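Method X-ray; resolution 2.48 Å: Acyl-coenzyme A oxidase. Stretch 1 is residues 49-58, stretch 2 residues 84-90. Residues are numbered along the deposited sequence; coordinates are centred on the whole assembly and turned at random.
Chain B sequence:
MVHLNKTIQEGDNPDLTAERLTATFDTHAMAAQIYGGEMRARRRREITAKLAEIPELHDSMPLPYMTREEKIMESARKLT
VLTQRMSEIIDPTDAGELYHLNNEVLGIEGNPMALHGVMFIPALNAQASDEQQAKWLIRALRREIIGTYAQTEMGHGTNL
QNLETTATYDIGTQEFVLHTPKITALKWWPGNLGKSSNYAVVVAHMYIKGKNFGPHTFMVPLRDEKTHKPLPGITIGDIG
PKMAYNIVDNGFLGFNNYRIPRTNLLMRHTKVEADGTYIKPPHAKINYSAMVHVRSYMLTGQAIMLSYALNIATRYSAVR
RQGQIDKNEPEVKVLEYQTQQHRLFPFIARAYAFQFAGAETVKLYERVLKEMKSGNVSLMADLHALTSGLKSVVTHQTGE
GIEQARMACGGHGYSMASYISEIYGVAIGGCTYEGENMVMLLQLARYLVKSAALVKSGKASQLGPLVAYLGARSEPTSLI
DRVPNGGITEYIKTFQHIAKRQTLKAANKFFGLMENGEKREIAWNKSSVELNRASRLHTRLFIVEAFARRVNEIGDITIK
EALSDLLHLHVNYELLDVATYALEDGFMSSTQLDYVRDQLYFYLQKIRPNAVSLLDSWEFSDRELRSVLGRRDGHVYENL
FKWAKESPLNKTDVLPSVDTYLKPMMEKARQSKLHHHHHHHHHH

Stretch 1 (49-58) AKLAEIPELH
Stretch 2, residues 84-90: QRMSEII

Residues 49-58 carry the last part of a helix into a turn, and residues 84-90 continue a second helix that begins earlier in the chain. Ala-49 and Lys-50 keep helical phi/psi near -63/-42, relaxing to -62/-28 at Leu-51 and -61/-23 at Ala-52. Glu-53 (-90/1) and Ile-54 (-123/79) then lead the chain out, a short 3-10 segment follows at Pro-55 and Glu-56 (about -65/-18), and Leu-57 (-97/11) precedes an extended His-58 (-95/157). In the second stretch Gln-84 is at -81/-49 and Arg-85 at -100/0; Met-86 (-47/-43), Ser-87 (-69/-22) and Glu-88 (-73/-8) are helical in phi/psi without the regular bonds, and Ile-89 (-120/-38) and Ile-90 (-137/172) open the chain. The register runs antiparallel: the CA of Lys-50 lies 6.6 Å from the CA of Ile-89, and the CA of Leu-57 lies 9.6 Å from the CA of Arg-85.

No backbone hydrogen bond crosses the contact; several backbone groups are instead paired within each stretch. Glu-53 N donates to Lys-50 O, Ile-54 N to Leu-51 O and Leu-57 N to Ile-54 O, each at 2.9 Å, while His-58 N reaches Pro-55 O at 3.0 Å. Leu-51 O accepts a second bond, from His-58 NE2 at 2.8 Å, so the imidazole (chi1 m, chi2 174°) folds back and ties the turn to the helix. In the second stretch, Glu-88 N donates to Arg-85 O at 2.8 Å, and Met-86 O receives both Ile-89 N and Ile-90 N at 3.2 Å.

The apolar centre is Ile-89, its CB directed toward the first stretch with chi1 -46° (m) and chi2 t. Ile-89 CD1 meets Ile-54 CD1 at 3.6 Å, Leu-57 CD1 at 3.7 Å and Leu-51 CD2 at 4.0 Å. All three partners are m,t rotamers. Branched aliphatic chains suit this buried site because they fill it without bringing in polar groups that need partners. Leu-51 points sideways at CB, yet its end comes nearer.

Arg-85 organises the charged part. Its chi1 to chi4 of -38°, -97°, -52° and -92° bend the chain so that one guanidinium serves two carboxylates. Arg-85 NH1 donates to Glu-56 OE2 at 3.3 Å, a nearly straight (178°) but weak hydrogen bond within a salt bridge, with the acceptor at the guanidinium edge, near its plane. Arg-85 NE donates to Glu-88 OE1 at 3.2 Å, also in a salt bridge, and weakly to Glu-88 OE2 at 3.3 Å. Glu-56 reaches its donor with chi1 34°, between wells, and chi2 -79°; Glu-88 uses chi1 m and chi2 t. Arg-85 NH1 also lies 3.7 Å from Ile-54 CG2, a van der Waals approach.

The partly exposed Lys-50 (t, p, t, t) directs its CB toward the second stretch. Lys-50 CG is 4.0 Å from Ile-89 CG2 and Lys-50 CE 3.7 Å from Glu-88 O, while Lys-50 NZ makes a long 3.7 Å salt bridge to Glu-53 OE1. A long aliphatic chain thus covers Ile-89 as its charge finds a local partner.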

# COMPACT_ATOMS: atom_id res chain seq x y z
N ALA B 49 12.85 -29.98 5.19
CA ALA B 49 14.14 -30.65 5.23
C ALA B 49 14.35 -31.51 3.98
O ALA B 49 15.44 -31.51 3.40
CB ALA B 49 14.24 -31.51 6.49
N LYS B 50 13.31 -32.19 3.53
CA LYS B 50 13.44 -32.98 2.32
C LYS B 50 13.75 -32.08 1.12
O LYS B 50 14.64 -32.39 0.32
CB LYS B 50 12.16 -33.79 2.09
CG LYS B 50 12.17 -34.67 0.84
CD LYS B 50 13.28 -35.72 0.90
CE LYS B 50 13.14 -36.74 -0.22
NZ LYS B 50 14.13 -37.86 -0.07
N LEU B 51 13.06 -30.94 1.00
CA LEU B 51 13.33 -30.06 -0.13
C LEU B 51 14.77 -29.52 -0.11
O LEU B 51 15.34 -29.22 -1.16
CB LEU B 51 12.33 -28.90 -0.12
CG LEU B 51 10.89 -29.25 -0.47
CD1 LEU B 51 9.96 -28.13 -0.02
CD2 LEU B 51 10.73 -29.52 -1.96
N ALA B 52 15.38 -29.42 1.07
CA ALA B 52 16.77 -28.97 1.13
C ALA B 52 17.69 -29.92 0.38
O ALA B 52 18.78 -29.50 -0.03
CB ALA B 52 17.23 -28.81 2.58
N GLU B 53 17.29 -31.18 0.21
CA GLU B 53 18.07 -32.17 -0.52
C GLU B 53 17.73 -32.22 -2.00
O GLU B 53 18.31 -33.04 -2.72
CB GLU B 53 17.83 -33.58 0.03
CG GLU B 53 18.07 -33.79 1.50
CD GLU B 53 17.70 -35.22 1.94
OE1 GLU B 53 17.06 -35.95 1.15
OE2 GLU B 53 18.02 -35.59 3.09
N ILE B 54 16.83 -31.38 -2.49
CA ILE B 54 16.39 -31.46 -3.89
C ILE B 54 16.65 -30.12 -4.55
O ILE B 54 15.71 -29.34 -4.77
CB ILE B 54 14.91 -31.83 -4.01
CG1 ILE B 54 14.55 -33.06 -3.18
CG2 ILE B 54 14.51 -32.08 -5.44
CD1 ILE B 54 13.06 -33.36 -3.24
N PRO B 55 17.88 -29.82 -4.94
CA PRO B 55 18.18 -28.48 -5.46
C PRO B 55 17.46 -28.16 -6.76
O PRO B 55 17.30 -26.97 -7.08
CB PRO B 55 19.71 -28.51 -5.64
CG PRO B 55 20.06 -29.97 -5.75
CD PRO B 55 19.08 -30.67 -4.84
N GLU B 56 16.99 -29.16 -7.51
CA GLU B 56 16.22 -28.89 -8.72
C GLU B 56 14.89 -28.23 -8.40
O GLU B 56 14.26 -27.65 -9.30
CB GLU B 56 16.01 -30.19 -9.52
CG GLU B 56 15.86 -31.49 -8.68
CD GLU B 56 17.19 -32.07 -8.17
OE1 GLU B 56 18.24 -31.56 -8.59
OE2 GLU B 56 17.19 -33.02 -7.35
N LEU B 57 14.45 -28.28 -7.15
CA LEU B 57 13.23 -27.62 -6.73
C LEU B 57 13.49 -26.25 -6.10
O LEU B 57 12.58 -25.70 -5.46
CB LEU B 57 12.44 -28.51 -5.77
CG LEU B 57 11.70 -29.69 -6.40
CD1 LEU B 57 11.09 -30.56 -5.34
CD2 LEU B 57 10.61 -29.17 -7.31
N HIS B 58 14.71 -25.72 -6.19
CA HIS B 58 15.02 -24.42 -5.62
C HIS B 58 14.91 -23.31 -6.67
O HIS B 58 14.99 -23.54 -7.88
CB HIS B 58 16.43 -24.41 -5.02
CG HIS B 58 16.61 -25.39 -3.91
ND1 HIS B 58 17.83 -25.63 -3.32
CD2 HIS B 58 15.72 -26.17 -3.25
CE1 HIS B 58 17.69 -26.53 -2.36
NE2 HIS B 58 16.42 -26.87 -2.30
N GLN B 84 6.40 -34.71 -11.05
CA GLN B 84 7.23 -35.90 -11.17
C GLN B 84 7.69 -36.43 -9.80
O GLN B 84 7.56 -37.63 -9.53
CB GLN B 84 8.42 -35.57 -12.08
CG GLN B 84 9.59 -36.54 -12.04
CD GLN B 84 10.78 -36.02 -12.85
OE1 GLN B 84 10.79 -34.86 -13.32
NE2 GLN B 84 11.82 -36.86 -13.00
N ARG B 85 8.21 -35.57 -8.93
CA ARG B 85 8.78 -36.02 -7.66
C ARG B 85 7.83 -35.85 -6.47
O ARG B 85 8.20 -36.23 -5.35
CB ARG B 85 10.07 -35.26 -7.35
CG ARG B 85 10.94 -35.01 -8.56
CD ARG B 85 12.01 -36.05 -8.70
NE ARG B 85 12.77 -36.19 -7.46
CZ ARG B 85 13.89 -35.52 -7.20
NH1 ARG B 85 14.36 -34.64 -8.08
NH2 ARG B 85 14.52 -35.72 -6.04
N MET B 86 6.62 -35.32 -6.70
CA MET B 86 5.71 -34.92 -5.61
C MET B 86 5.58 -35.97 -4.52
O MET B 86 5.57 -35.64 -3.33
CB MET B 86 4.34 -34.56 -6.21
CG MET B 86 3.31 -34.08 -5.21
SD MET B 86 1.80 -33.55 -6.03
CE MET B 86 2.37 -32.03 -6.82
N SER B 87 5.45 -37.25 -4.90
CA SER B 87 5.21 -38.33 -3.94
C SER B 87 6.39 -38.59 -3.03
O SER B 87 6.21 -39.19 -1.96
CB SER B 87 4.86 -39.63 -4.65
OG SER B 87 3.59 -39.59 -5.24
N GLU B 88 7.59 -38.22 -3.44
CA GLU B 88 8.74 -38.45 -2.58
C GLU B 88 8.79 -37.50 -1.40
O GLU B 88 9.60 -37.70 -0.50
CB GLU B 88 10.02 -38.27 -3.40
CG GLU B 88 10.07 -39.16 -4.63
CD GLU B 88 11.12 -38.70 -5.61
OE1 GLU B 88 12.24 -38.35 -5.17
OE2 GLU B 88 10.84 -38.74 -6.83
N ILE B 89 7.91 -36.50 -1.37
CA ILE B 89 7.99 -35.44 -0.38
C ILE B 89 6.73 -35.37 0.47
O ILE B 89 6.81 -35.13 1.68
CB ILE B 89 8.27 -34.08 -1.06
CG1 ILE B 89 9.39 -34.22 -2.11
CG2 ILE B 89 8.68 -33.01 -0.04
CD1 ILE B 89 9.46 -33.08 -3.12
N ILE B 90 5.55 -35.61 -0.12
CA ILE B 90 4.28 -35.39 0.57
C ILE B 90 3.31 -36.54 0.30
O ILE B 90 3.56 -37.43 -0.51
CB ILE B 90 3.59 -34.06 0.18
CG1 ILE B 90 3.18 -34.08 -1.30
CG2 ILE B 90 4.46 -32.85 0.52
CD1 ILE B 90 2.14 -33.06 -1.67